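Local coordinates for Poly(A) ribonuclease pop2 (Schizosaccharomyces pombe, PDB 2P51), which catalyses the 3'-exonucleolytic shortening of mRNA poly(A) tails, releasing 5'-AMP, as the metal-dependent catalytic component of the CCR4-NOT complex, at residues 26-31 / 138-143; 45-50 / 93-98; 200-205 / 264-269. All blocks are in the same frame, centred on the assembly; numbering follows the deposited sequence.

Contact 1: 26-31 / 138-143; sequences VWSTNL and QEVGIE
Ile142 and Val140 carry most of this contact, set against the loop that leads from edge strand 23-26 of the sheet into helix 31-41. In Ile142, CG1 stands anti to the carbonyl carbon (chi1 -61°) and rests on the backbone between Trp27 and Ser28, 3.5 Å from Trp27 C. Its two methyl ends part company: Ile142 CD1 lies 3.6 Å from Val26 O and 4.1 Å from Val26 CG1, the two side chains crossing obliquely, while the branch methyl CG2 meets Leu31 CD2, those side chains at about a right angle. The other anchor is polar. Ser28 N donates to Val140 O over 2.8 Å in an almost straight bond. That same oxygen, Val140 O, lies in the plane of the Trp27 ring at its edge, 3.6 Å from Trp27 CE3. Val140 CG2 touches Trp27 CE3 at 3.8 Å, the two side chains meeting at a slant. Within 26-31, Asn30 OD1 accepts from Trp27 N at 2.7 Å, in its carbonyl plane, which ties the loop back on itself. Lys136 and His137, earlier on helix 134-140, add a cation-pi and an edge-to-face contact to the indole; Phe108 and Phe147 pack on Ile142. The chemistry is thus divided: one strong backbone bond fixes the loop on the Val140 carbonyl, while the aliphatic groups around Ile142 close the buried side and Ser28 and Thr29 are exposed to solvent.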
ATOM      1  N   VAL A  26       8.863  -7.047   9.474  1.00 14.64           N
ATOM      2  CA  VAL A  26      10.160  -6.420   9.317  1.00 14.43           C
ATOM      3  C   VAL A  26      10.213  -5.233  10.275  1.00 15.20           C
ATOM      4  O   VAL A  26       9.258  -4.447  10.373  1.00 16.10           O
ATOM      5  CB  VAL A  26      10.359  -5.952   7.880  1.00 14.75           C
ATOM      6  CG1 VAL A  26      11.819  -5.603   7.570  1.00 14.66           C
ATOM      7  CG2 VAL A  26       9.899  -7.004   6.860  1.00 15.12           C
ATOM      8  N   TRP A  27      11.369  -5.162  10.966  1.00 15.82           N
ATOM      9  CA  TRP A  27      11.701  -4.141  11.948  1.00 16.19           C
ATOM     10  C   TRP A  27      13.066  -3.549  11.607  1.00 16.50           C
ATOM     11  O   TRP A  27      13.652  -3.987  10.611  1.00 15.77           O
ATOM     12  CB  TRP A  27      11.785  -4.735  13.366  1.00 19.40           C
ATOM     13  CG  TRP A  27      10.460  -5.370  13.747  1.00 20.72           C
ATOM     14  CD1 TRP A  27      10.110  -6.688  13.637  1.00 20.45           C
ATOM     15  CD2 TRP A  27       9.326  -4.689  14.288  1.00 20.16           C
ATOM     16  NE1 TRP A  27       8.816  -6.851  14.091  1.00 21.37           N
ATOM     17  CE2 TRP A  27       8.318  -5.654  14.491  1.00 22.18           C
ATOM     18  CE3 TRP A  27       9.046  -3.362  14.639  1.00 19.42           C
ATOM     19  CZ2 TRP A  27       7.070  -5.329  15.015  1.00 21.94           C
ATOM     20  CZ3 TRP A  27       7.796  -3.037  15.160  1.00 18.56           C
ATOM     21  CH2 TRP A  27       6.827  -4.024  15.342  1.00 21.11           C
ATOM     22  N   SER A  28      13.550  -2.582  12.370  1.00 18.56           N
ATOM     23  CA  SER A  28      14.834  -2.000  11.969  1.00 18.59           C
ATOM     24  C   SER A  28      15.918  -3.057  11.988  1.00 20.02           C
ATOM     25  O   SER A  28      16.904  -2.948  11.252  1.00 24.30           O
ATOM     26  CB  SER A  28      15.162  -0.839  12.917  1.00 22.13           C
ATOM     27  OG  SER A  28      15.374  -1.317  14.222  1.00 22.40           O
ATOM     28  N   THR A  29      15.766  -4.096  12.802  1.00 18.69           N
ATOM     29  CA  THR A  29      16.803  -5.106  13.034  1.00 20.34           C
ATOM     30  C   THR A  29      16.957  -6.127  11.897  1.00 20.59           C
ATOM     31  O   THR A  29      17.999  -6.759  11.782  1.00 23.38           O
ATOM     32  CB  THR A  29      16.544  -5.866  14.358  1.00 21.57           C
ATOM     33  OG1 THR A  29      15.171  -6.292  14.376  1.00 25.42           O
ATOM     34  CG2 THR A  29      16.702  -4.964  15.566  1.00 26.89           C
ATOM     35  N   ASN A  30      15.914  -6.268  11.056  1.00 19.25           N
ATOM     36  CA  ASN A  30      16.032  -7.240   9.974  1.00 16.40           C
ATOM     37  C   ASN A  30      15.635  -6.603   8.627  1.00 14.74           C
ATOM     38  O   ASN A  30      15.441  -7.338   7.650  1.00 16.25           O
ATOM     39  CB  ASN A  30      15.220  -8.499  10.284  1.00 18.37           C
ATOM     40  CG  ASN A  30      13.738  -8.200  10.366  1.00 16.43           C
ATOM     41  OD1 ASN A  30      13.320  -7.056  10.568  1.00 19.30           O
ATOM     42  ND2 ASN A  30      12.923  -9.245  10.202  1.00 17.32           N
ATOM     43  N   LEU A  31      15.625  -5.289   8.592  1.00 15.46           N
ATOM     44  CA  LEU A  31      15.305  -4.582   7.325  1.00 15.26           C
ATOM     45  C   LEU A  31      16.154  -5.018   6.158  1.00 14.73           C
ATOM     46  O   LEU A  31      15.649  -5.337   5.061  1.00 16.71           O
ATOM     47  CB  LEU A  31      15.449  -3.069   7.534  1.00 16.41           C
ATOM     48  CG  LEU A  31      15.248  -2.226   6.253  1.00 15.87           C
ATOM     49  CD1 LEU A  31      13.837  -2.373   5.704  1.00 16.09           C
ATOM     50  CD2 LEU A  31      15.604  -0.781   6.579  1.00 18.07           C
ATOM     51  N   GLN A 138       7.954   1.861  18.681  1.00 18.37           N
ATOM     52  CA  GLN A 138       8.744   2.974  19.206  1.00 19.83           C
ATOM     53  C   GLN A 138      10.186   2.514  19.373  1.00 20.76           C
ATOM     54  O   GLN A 138      11.150   3.248  19.137  1.00 23.29           O
ATOM     55  CB  GLN A 138       8.147   3.492  20.521  1.00 21.67           C
ATOM     56  CG  GLN A 138       8.920   4.743  20.964  1.00 25.10           C
ATOM     57  CD  GLN A 138       8.359   5.302  22.255  1.00 27.21           C
ATOM     58  OE1 GLN A 138       7.135   5.339  22.430  1.00 27.21           O
ATOM     59  NE2 GLN A 138       9.207   5.750  23.173  1.00 29.28           N
ATOM     60  N   GLU A 139      10.341   1.254  19.777  1.00 19.65           N
ATOM     61  CA  GLU A 139      11.667   0.732  20.049  1.00 23.14           C
ATOM     62  C   GLU A 139      12.446   0.309  18.799  1.00 23.35           C
ATOM     63  O   GLU A 139      13.626   0.706  18.736  1.00 24.22           O
ATOM     64  CB  GLU A 139      11.616  -0.504  20.975  1.00 27.43           C
ATOM     65  CG  GLU A 139      11.281  -0.186  22.402  1.00 33.06           C
ATOM     66  CD  GLU A 139      12.265   0.795  23.039  1.00 44.29           C
ATOM     67  OE1 GLU A 139      13.478   0.487  23.056  1.00 46.68           O
ATOM     68  OE2 GLU A 139      11.762   1.857  23.497  1.00 53.70           O
ATOM     69  N   VAL A 140      11.828  -0.483  17.903  1.00 21.34           N
ATOM     70  CA  VAL A 140      12.649  -0.996  16.774  1.00 20.49           C
ATOM     71  C   VAL A 140      11.915  -0.778  15.471  1.00 18.49           C
ATOM     72  O   VAL A 140      12.103  -1.467  14.482  1.00 21.31           O
ATOM     73  CB  VAL A 140      13.004  -2.474  16.941  1.00 20.32           C
ATOM     74  CG1 VAL A 140      14.041  -2.662  18.063  1.00 24.20           C
ATOM     75  CG2 VAL A 140      11.800  -3.329  17.246  1.00 20.78           C
ATOM     76  N   GLY A 141      11.008   0.217  15.444  1.00 16.75           N
ATOM     77  CA  GLY A 141      10.387   0.496  14.157  1.00 16.89           C
ATOM     78  C   GLY A 141      11.401   0.988  13.150  1.00 17.38           C
ATOM     79  O   GLY A 141      12.411   1.615  13.478  1.00 20.65           O
ATOM     80  N   ILE A 142      11.142   0.733  11.875  1.00 16.22           N
ATOM     81  CA  ILE A 142      12.041   1.186  10.815  1.00 15.12           C
ATOM     82  C   ILE A 142      11.991   2.686  10.608  1.00 17.37           C
ATOM     83  O   ILE A 142      10.933   3.287  10.685  1.00 16.80           O
ATOM     84  CB  ILE A 142      11.639   0.497   9.488  1.00 14.49           C
ATOM     85  CG1 ILE A 142      11.767  -1.020   9.614  1.00 16.31           C
ATOM     86  CG2 ILE A 142      12.399   1.056   8.305  1.00 16.11           C
ATOM     87  CD1 ILE A 142      10.817  -1.761   8.649  1.00 18.89           C
ATOM     88  N   GLU A 143      13.128   3.317  10.275  1.00 19.29           N
ATOM     89  CA  GLU A 143      13.072   4.694   9.794  1.00 21.50           C
ATOM     90  C   GLU A 143      12.659   4.716   8.328  1.00 20.16           C
ATOM     91  O   GLU A 143      13.340   4.023   7.538  1.00 21.22           O
ATOM     92  CB  GLU A 143      14.441   5.377   9.898  1.00 24.32           C
ATOM     93  CG  GLU A 143      14.777   5.758  11.336  1.00 27.99           C
ATOM     94  CD  GLU A 143      13.884   6.888  11.837  1.00 34.35           C
ATOM     95  OE1 GLU A 143      13.208   7.610  11.063  1.00 33.71           O
ATOM     96  OE2 GLU A 143      13.868   7.043  13.076  1.00 43.61           O
TER
HETATM   97  O   HOH W   1      15.791   1.227  16.475  0.56 37.54           O

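Contact 2: 45-50 / 93-98; sequences YPVVSM and SDEEGN
A short antiparallel bridge where strand 87-93 ends and strand 47-53 begins, two neighbours in the central sheet, carries this contact, and a tight turn at 94-97 follows it. Val47 and Ser93 form a hydrogen-bonded pair: Val47 N donates to Ser93 O at 3.0 Å and Ser93 N to Val47 O at 2.8 Å. A water donates to Val47 O and is hydrogen-bonded to Ser49 OG and, in one conformer of Ser93, to its OG, joining the polar groups on the face covered by Ala246 and Phe250 of helix 238-257. Beyond the bridge, the Tyr45 ring turns its edge to the turn, with Tyr45 CD1 3.4 Å from Asn98 O, which lies in the ring plane. Glu95, bent at chi2 (-83°), folds back across Pro46 and Val47, each at about a right angle; Glu95 OE1 lies 3.7 Å from Val47 CG2. The turn is held from within by Asp94. Asp94 OD1 accepts from Glu96 N at 2.9 Å and from Asn98 N at 2.8 Å, the two arriving from opposite faces of the carboxylate, while Asp94 OD2 offers its syn lone pair to Asn98 ND2 at 3.0 Å. Three bonds thus fix the rotation of the carboxylate. The Asp94-Glu96 bond makes an Asx turn, overlapping a type I beta turn from Asp94 to Gly97, as the chain leaves one antiparallel strand of the RNase H-like sheet of DEDD nucleases for the next.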
ATOM      1  N   TYR A  45       8.683 -13.087  -9.206  1.00 13.32           N
ATOM      2  CA  TYR A  45       7.360 -12.734  -8.655  1.00 12.47           C
ATOM      3  C   TYR A  45       7.138 -11.214  -8.788  1.00 11.74           C
ATOM      4  O   TYR A  45       7.205 -10.479  -7.802  1.00 12.70           O
ATOM      5  CB  TYR A  45       7.287 -13.174  -7.189  1.00 12.94           C
ATOM      6  CG  TYR A  45       7.448 -14.668  -6.996  1.00 11.68           C
ATOM      7  CD1 TYR A  45       6.356 -15.532  -7.046  1.00 13.43           C
ATOM      8  CD2 TYR A  45       8.755 -15.174  -6.774  1.00 12.90           C
ATOM      9  CE1 TYR A  45       6.564 -16.904  -6.874  1.00 13.64           C
ATOM     10  CE2 TYR A  45       8.950 -16.532  -6.589  1.00 14.19           C
ATOM     11  CZ  TYR A  45       7.846 -17.359  -6.637  1.00 15.15           C
ATOM     12  OH  TYR A  45       8.051 -18.708  -6.459  1.00 17.36           O
ATOM     13  N   PRO A  46       6.956 -10.756 -10.032  1.00 12.61           N
ATOM     14  CA  PRO A  46       7.044  -9.330 -10.325  1.00 12.36           C
ATOM     15  C   PRO A  46       5.757  -8.562 -10.150  1.00 11.58           C
ATOM     16  O   PRO A  46       5.659  -7.411 -10.626  1.00 15.00           O
ATOM     17  CB  PRO A  46       7.470  -9.333 -11.812  1.00 13.81           C
ATOM     18  CG  PRO A  46       6.800 -10.561 -12.374  1.00 14.46           C
ATOM     19  CD  PRO A  46       6.827 -11.585 -11.262  1.00 13.17           C
ATOM     20  N   VAL A  47       4.758  -9.099  -9.495  1.00 12.18           N
ATOM     21  CA  VAL A  47       3.466  -8.442  -9.230  1.00 11.23           C
ATOM     22  C   VAL A  47       3.460  -8.109  -7.722  1.00 12.17           C
ATOM     23  O   VAL A  47       3.456  -9.013  -6.893  1.00 13.75           O
ATOM     24  CB  VAL A  47       2.255  -9.265  -9.655  1.00 11.91           C
ATOM     25  CG1 VAL A  47       0.950  -8.504  -9.332  1.00 13.64           C
ATOM     26  CG2 VAL A  47       2.309  -9.598 -11.136  1.00 12.95           C
ATOM     27  N   VAL A  48       3.513  -6.806  -7.412  1.00 12.26           N
ATOM     28  CA  VAL A  48       3.587  -6.395  -6.003  1.00 11.88           C
ATOM     29  C   VAL A  48       2.266  -5.774  -5.557  1.00 11.65           C
ATOM     30  O   VAL A  48       1.886  -4.745  -6.173  1.00 12.46           O
ATOM     31  CB  VAL A  48       4.685  -5.352  -5.830  1.00 12.06           C
ATOM     32  CG1 VAL A  48       4.745  -4.906  -4.361  1.00 13.52           C
ATOM     33  CG2 VAL A  48       6.062  -5.857  -6.288  1.00 13.55           C
ATOM     34  N   SER A  49       1.604  -6.327  -4.557  1.00 12.10           N
ATOM     35  CA  SER A  49       0.347  -5.749  -4.028  1.00 10.64           C
ATOM     36  C   SER A  49       0.665  -5.007  -2.747  1.00 10.26           C
ATOM     37  O   SER A  49       1.488  -5.557  -1.969  1.00 11.57           O
ATOM     38  CB  SER A  49      -0.725  -6.830  -3.788  1.00 14.51           C
ATOM     39  OG  SER A  49      -0.996  -7.445  -5.066  1.00 14.57           O
ATOM     40  N   MET A  50       0.040  -3.836  -2.545  1.00 10.86           N
ATOM     41  CA  MET A  50       0.505  -2.973  -1.454  1.00 10.35           C
ATOM     42  C   MET A  50      -0.665  -2.371  -0.703  1.00 10.42           C
ATOM     43  O   MET A  50      -1.725  -2.076  -1.288  1.00 12.75           O
ATOM     44  CB  MET A  50       1.413  -1.864  -2.031  1.00 11.41           C
ATOM     45  CG  MET A  50       1.947  -0.831  -1.076  1.00 14.00           C
ATOM     46  SD  MET A  50       0.793   0.552  -0.808  1.00 15.39           S
ATOM     47  CE  MET A  50       1.062   1.444  -2.362  1.00 14.59           C
ATOM     48  N   SER A  93       3.608 -11.696  -6.018  1.00 12.01           N
ATOM     49  CA  SER A  93       3.024 -12.799  -6.737  1.00 12.74           C
ATOM     50  C   SER A  93       3.700 -12.876  -8.106  1.00 13.11           C
ATOM     51  O   SER A  93       4.196 -11.881  -8.630  1.00 14.44           O
ATOM     52  CB  SER A  93       1.516 -12.554  -6.966  0.76 13.43           C
ATOM     53  OG  SER A  93       0.771 -12.274  -5.777  0.76 13.19           O
ATOM     54  N   ASP A  94       3.615 -14.072  -8.690  1.00 14.28           N
ATOM     55  CA  ASP A  94       3.965 -14.170 -10.131  1.00 14.75           C
ATOM     56  C   ASP A  94       2.768 -13.722 -10.958  1.00 14.90           C
ATOM     57  O   ASP A  94       1.715 -13.284 -10.448  1.00 14.17           O
ATOM     58  CB  ASP A  94       4.475 -15.565 -10.505  1.00 16.89           C
ATOM     59  CG  ASP A  94       3.413 -16.638 -10.530  1.00 20.69           C
ATOM     60  OD1 ASP A  94       2.192 -16.399 -10.391  1.00 17.68           O
ATOM     61  OD2 ASP A  94       3.797 -17.815 -10.671  1.00 27.91           O
ATOM     62  N   GLU A  95       2.897 -13.812 -12.280  1.00 15.20           N
ATOM     63  CA  GLU A  95       1.864 -13.253 -13.149  1.00 14.51           C
ATOM     64  C   GLU A  95       0.596 -14.088 -13.212  1.00 15.13           C
ATOM     65  O   GLU A  95      -0.396 -13.679 -13.878  1.00 16.99           O
ATOM     66  CB  GLU A  95       2.495 -13.147 -14.542  1.00 17.58           C
ATOM     67  CG  GLU A  95       3.625 -12.128 -14.597  1.00 17.86           C
ATOM     68  CD  GLU A  95       3.156 -10.699 -14.784  1.00 21.15           C
ATOM     69  OE1 GLU A  95       1.915 -10.430 -14.704  1.00 22.15           O
ATOM     70  OE2 GLU A  95       4.053  -9.849 -15.032  1.00 21.97           O
ATOM     71  N   GLU A  96       0.636 -15.245 -12.538  1.00 16.46           N
ATOM     72  CA  GLU A  96      -0.615 -16.038 -12.480  1.00 19.85           C
ATOM     73  C   GLU A  96      -1.087 -16.168 -11.038  1.00 19.01           C
ATOM     74  O   GLU A  96      -1.938 -17.020 -10.765  1.00 20.64           O
ATOM     75  CB  GLU A  96      -0.392 -17.348 -13.187  1.00 25.33           C
ATOM     76  CG  GLU A  96      -0.474 -17.220 -14.710  1.00 25.94           C
ATOM     77  CD  GLU A  96      -1.762 -16.715 -15.330  1.00 28.30           C
ATOM     78  OE1 GLU A  96      -2.878 -16.774 -14.764  1.00 27.27           O
ATOM     79  OE2 GLU A  96      -1.675 -16.229 -16.493  1.00 25.63           O
ATOM     80  N   GLY A  97      -0.597 -15.289 -10.164  1.00 15.58           N
ATOM     81  CA  GLY A  97      -1.128 -15.183  -8.806  1.00 16.13           C
ATOM     82  C   GLY A  97      -0.492 -16.088  -7.774  1.00 16.63           C
ATOM     83  O   GLY A  97      -0.946 -16.146  -6.627  1.00 21.87           O
ATOM     84  N   ASN A  98       0.575 -16.799  -8.150  1.00 16.26           N
ATOM     85  CA  ASN A  98       1.196 -17.659  -7.133  1.00 16.14           C
ATOM     86  C   ASN A  98       2.146 -16.830  -6.274  1.00 14.10           C
ATOM     87  O   ASN A  98       2.965 -16.069  -6.812  1.00 16.68           O
ATOM     88  CB  ASN A  98       1.982 -18.777  -7.787  1.00 19.21           C
ATOM     89  CG  ASN A  98       1.126 -19.583  -8.751  1.00 23.51           C
ATOM     90  OD1 ASN A  98       0.191 -20.272  -8.322  1.00 28.76           O
ATOM     91  ND2 ASN A  98       1.433 -19.519 -10.032  1.00 25.06           N
TER
HETATM   92  O   HOH W   2       1.017  -9.533  -5.550  1.00 13.97           O

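Contact 3: 200-205 / 264-269; sequences FPKNYD and RMLNQL
Asn267 supplies most of the polar grip of this contact, using both ends of its amide on the backbone of 200-205. Asn267 OD1 accepts from Asn203 N at 2.8 Å, and Asn267 ND2 donates a hydrogen bond to Pro201 O at 3.1 Å, from above that carbonyl's plane. The backbone answers with Asn267 N donating to Asn203 O at 2.8 Å. Asn203 ND2 bonds back to Phe200 O, and the amide planes of Asn203 and Asn267 lie 24° apart. An alanine in place of Asn267 would probably leave Asn203 N and Pro201 O without these partners and weaken the hold on the chain entering the strand. Strand 203-205 is an outermost strand of the RNase H-like sheet, and the type II turn from Met265 to Gln268 packs along it. A water accepts from Asp205 N and lies 2.7 Å from Met265 O and 2.8 Å from Gln268 O. Asp205 CB touches Gln268 O at 3.3 Å; its carboxylate is engaged outside, by Lys207 N, His168 N, Ser169 OG and Tyr270 N. Apolar contact gathers on Leu266 CD1, 3.6 Å from Tyr204 CZ; in one of its conformers, the Lys202 side chain crosses that of Leu266 at about a right angle and NZ hydrogen-bonds Thr163 OG1.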
ATOM      1  N   PHE A 200       6.197   4.199 -10.196  1.00 12.65           N
ATOM      2  CA  PHE A 200       5.288   3.066 -10.326  1.00 12.29           C
ATOM      3  C   PHE A 200       4.697   3.088 -11.743  1.00 12.33           C
ATOM      4  O   PHE A 200       3.520   3.419 -11.922  1.00 13.98           O
ATOM      5  CB  PHE A 200       4.147   3.158  -9.300  1.00 12.78           C
ATOM      6  CG  PHE A 200       4.710   3.294  -7.871  1.00 13.05           C
ATOM      7  CD1 PHE A 200       5.091   2.174  -7.158  1.00 14.88           C
ATOM      8  CD2 PHE A 200       4.827   4.540  -7.259  1.00 14.43           C
ATOM      9  CE1 PHE A 200       5.568   2.264  -5.856  1.00 13.38           C
ATOM     10  CE2 PHE A 200       5.323   4.647  -5.957  1.00 12.97           C
ATOM     11  CZ  PHE A 200       5.693   3.495  -5.238  1.00 13.42           C
ATOM     12  N   PRO A 201       5.493   2.801 -12.767  1.00 13.09           N
ATOM     13  CA  PRO A 201       5.036   3.001 -14.126  1.00 13.27           C
ATOM     14  C   PRO A 201       3.910   2.078 -14.563  1.00 13.20           C
ATOM     15  O   PRO A 201       3.249   2.398 -15.562  1.00 15.59           O
ATOM     16  CB  PRO A 201       6.294   2.730 -14.963  1.00 14.32           C
ATOM     17  CG  PRO A 201       7.155   1.852 -14.075  1.00 15.67           C
ATOM     18  CD  PRO A 201       6.926   2.384 -12.678  1.00 15.53           C
ATOM     19  N   LYS A 202       3.688   0.968 -13.880  1.00 14.05           N
ATOM     20  CA  LYS A 202       2.589   0.055 -14.216  1.00 14.81           C
ATOM     21  C   LYS A 202       1.838  -0.286 -12.943  1.00 14.10           C
ATOM     22  O   LYS A 202       2.355  -1.060 -12.120  1.00 16.52           O
ATOM     23  CB  LYS A 202       3.164  -1.199 -14.864  0.62 16.36           C
ATOM     24  CG  LYS A 202       2.136  -2.287 -15.161  0.62 20.97           C
ATOM     25  CD  LYS A 202       2.687  -3.377 -16.084  0.62 23.63           C
ATOM     26  CE  LYS A 202       1.549  -4.262 -16.529  0.62 19.04           C
ATOM     27  NZ  LYS A 202       1.513  -5.634 -15.998  0.62 31.21           N
ATOM     28  N   ASN A 203       0.667   0.304 -12.779  1.00 13.35           N
ATOM     29  CA  ASN A 203      -0.065   0.035 -11.521  1.00 14.07           C
ATOM     30  C   ASN A 203      -1.554  -0.051 -11.841  1.00 12.97           C
ATOM     31  O   ASN A 203      -2.036   0.506 -12.857  1.00 15.01           O
ATOM     32  CB  ASN A 203       0.317   1.084 -10.484  1.00 15.60           C
ATOM     33  CG  ASN A 203      -0.122   2.488 -10.778  1.00 16.85           C
ATOM     34  OD1 ASN A 203      -1.326   2.784 -10.696  1.00 18.43           O
ATOM     35  ND2 ASN A 203       0.735   3.440 -11.103  1.00 17.92           N
ATOM     36  N   TYR A 204      -2.249  -0.764 -10.968  1.00 12.94           N
ATOM     37  CA  TYR A 204      -3.718  -0.873 -11.029  1.00 13.05           C
ATOM     38  C   TYR A 204      -4.299  -0.590  -9.642  1.00 12.78           C
ATOM     39  O   TYR A 204      -3.688  -1.066  -8.652  1.00 16.50           O
ATOM     40  CB  TYR A 204      -4.192  -2.256 -11.485  1.00 13.70           C
ATOM     41  CG  TYR A 204      -3.762  -2.624 -12.892  1.00 14.03           C
ATOM     42  CD1 TYR A 204      -4.415  -2.092 -14.001  1.00 16.64           C
ATOM     43  CD2 TYR A 204      -2.721  -3.502 -13.090  1.00 17.85           C
ATOM     44  CE1 TYR A 204      -4.032  -2.422 -15.287  1.00 20.27           C
ATOM     45  CE2 TYR A 204      -2.337  -3.834 -14.370  1.00 23.26           C
ATOM     46  CZ  TYR A 204      -2.984  -3.300 -15.460  1.00 23.49           C
ATOM     47  OH  TYR A 204      -2.562  -3.661 -16.738  1.00 28.89           O
ATOM     48  N   ASP A 205      -5.395   0.139  -9.626  1.00 12.69           N
ATOM     49  CA  ASP A 205      -6.132   0.389  -8.387  1.00 13.05           C
ATOM     50  C   ASP A 205      -7.415  -0.430  -8.469  1.00 11.70           C
ATOM     51  O   ASP A 205      -8.295  -0.088  -9.273  1.00 13.26           O
ATOM     52  CB  ASP A 205      -6.395   1.884  -8.207  1.00 13.56           C
ATOM     53  CG  ASP A 205      -7.104   2.204  -6.905  1.00 13.67           C
ATOM     54  OD1 ASP A 205      -7.809   1.307  -6.337  1.00 13.56           O
ATOM     55  OD2 ASP A 205      -7.001   3.350  -6.413  1.00 15.64           O
ATOM     56  N   ARG A 264      -6.974   0.096 -20.342  1.00 25.69           N
ATOM     57  CA  ARG A 264      -7.548   1.395 -19.945  1.00 25.51           C
ATOM     58  C   ARG A 264      -7.569   1.592 -18.445  1.00 23.78           C
ATOM     59  O   ARG A 264      -7.858   2.632 -17.857  1.00 27.93           O
ATOM     60  CB  ARG A 264      -8.975   1.566 -20.504  1.00 28.55           C
ATOM     61  CG  ARG A 264      -8.936   1.632 -22.038  1.00 26.99           C
ATOM     62  CD  ARG A 264     -10.311   1.634 -22.673  1.00 28.30           C
ATOM     63  NE  ARG A 264     -10.871   0.285 -22.584  1.00 25.38           N
ATOM     64  CZ  ARG A 264     -12.023  -0.057 -23.157  1.00 24.07           C
ATOM     65  NH1 ARG A 264     -12.700   0.860 -23.843  1.00 30.36           N
ATOM     66  NH2 ARG A 264     -12.458  -1.293 -23.029  1.00 28.92           N
ATOM     67  N   MET A 265      -7.228   0.526 -17.725  1.00 19.83           N
ATOM     68  CA  MET A 265      -7.212   0.803 -16.292  1.00 22.61           C
ATOM     69  C   MET A 265      -5.870   1.090 -15.689  1.00 18.14           C
ATOM     70  O   MET A 265      -5.812   1.346 -14.493  1.00 18.62           O
ATOM     71  CB  MET A 265      -7.868  -0.443 -15.711  1.00 26.36           C
ATOM     72  CG  MET A 265      -9.390  -0.187 -16.199  1.00 30.91           C
ATOM     73  SD  MET A 265     -10.078  -1.666 -15.753  1.00 33.85           S
ATOM     74  CE  MET A 265     -11.691  -1.976 -15.330  1.00117.07           C
ATOM     75  N   LEU A 266      -4.877   1.018 -16.554  1.00 18.25           N
ATOM     76  CA  LEU A 266      -3.543   1.321 -16.072  1.00 19.14           C
ATOM     77  C   LEU A 266      -3.398   2.748 -15.502  1.00 18.20           C
ATOM     78  O   LEU A 266      -3.767   3.757 -16.095  1.00 19.60           O
ATOM     79  CB  LEU A 266      -2.565   1.175 -17.249  1.00 21.92           C
ATOM     80  CG  LEU A 266      -1.114   0.823 -16.996  1.00 31.84           C
ATOM     81  CD1 LEU A 266      -0.892  -0.473 -16.215  1.00 32.62           C
ATOM     82  CD2 LEU A 266      -0.375   0.723 -18.340  1.00 47.18           C
ATOM     83  N   ASN A 267      -2.778   2.798 -14.323  1.00 16.04           N
ATOM     84  CA  ASN A 267      -2.394   4.027 -13.630  1.00 16.84           C
ATOM     85  C   ASN A 267      -3.592   4.924 -13.365  1.00 14.77           C
ATOM     86  O   ASN A 267      -3.436   6.158 -13.387  1.00 22.37           O
ATOM     87  CB  ASN A 267      -1.287   4.766 -14.402  1.00 16.07           C
ATOM     88  CG  ASN A 267      -0.080   3.860 -14.602  1.00 16.89           C
ATOM     89  OD1 ASN A 267       0.033   2.741 -14.104  1.00 20.66           O
ATOM     90  ND2 ASN A 267       0.855   4.333 -15.385  1.00 21.49           N
ATOM     91  N   GLN A 268      -4.759   4.377 -13.101  1.00 15.32           N
ATOM     92  CA  GLN A 268      -5.878   5.246 -12.737  1.00 15.94           C
ATOM     93  C   GLN A 268      -6.138   5.084 -11.236  1.00 16.38           C
ATOM     94  O   GLN A 268      -6.444   3.973 -10.792  1.00 19.40           O
ATOM     95  CB  GLN A 268      -7.166   4.914 -13.498  1.00 18.67           C
ATOM     96  CG  GLN A 268      -7.023   4.898 -15.032  1.00 22.29           C
ATOM     97  CD  GLN A 268      -6.595   6.262 -15.510  1.00 27.02           C
ATOM     98  OE1 GLN A 268      -7.245   7.233 -15.151  1.00 35.79           O
ATOM     99  NE2 GLN A 268      -5.501   6.363 -16.295  1.00 35.55           N
ATOM    100  N   LEU A 269      -6.037   6.159 -10.461  1.00 17.31           N
ATOM    101  CA  LEU A 269      -6.243   6.020  -9.022  1.00 15.25           C
ATOM    102  C   LEU A 269      -7.672   6.352  -8.662  1.00 15.07           C
ATOM    103  O   LEU A 269      -8.209   7.350  -9.178  1.00 19.50           O
ATOM    104  CB  LEU A 269      -5.292   6.955  -8.266  1.00 18.41           C
ATOM    105  CG  LEU A 269      -3.793   6.791  -8.504  1.00 24.48           C
ATOM    106  CD1 LEU A 269      -3.059   7.619  -7.464  1.00 33.39           C
ATOM    107  CD2 LEU A 269      -3.430   5.331  -8.420  1.00 26.55           C
TER
HETATM  108  O   HOH W   3      -6.479   1.412 -11.859  1.00 18.93           O

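In the fold
Contacts 2 and 3 both belong to the central sheet, their centres about 15 Å apart: contact 2 joins strands 47-53 and 87-93, whereas contact 3 lays the turn at 265-268 against edge strand 203-205. Contact 1 sits beyond the other edge strand, 23-26, across the chain's centre from contact 3 and about 30 Å from it between centres. All three are partly buried, but contact 3 has no exposed residue among those that touch, while contacts 1 and 2 each have two. Aliphatic packing dominates contact 1, strand pairing and a carboxylate-held turn contact 2, and side-chain amides contact 3, where the side chain of Asp205 is about 9 Å from a bound magnesium ion.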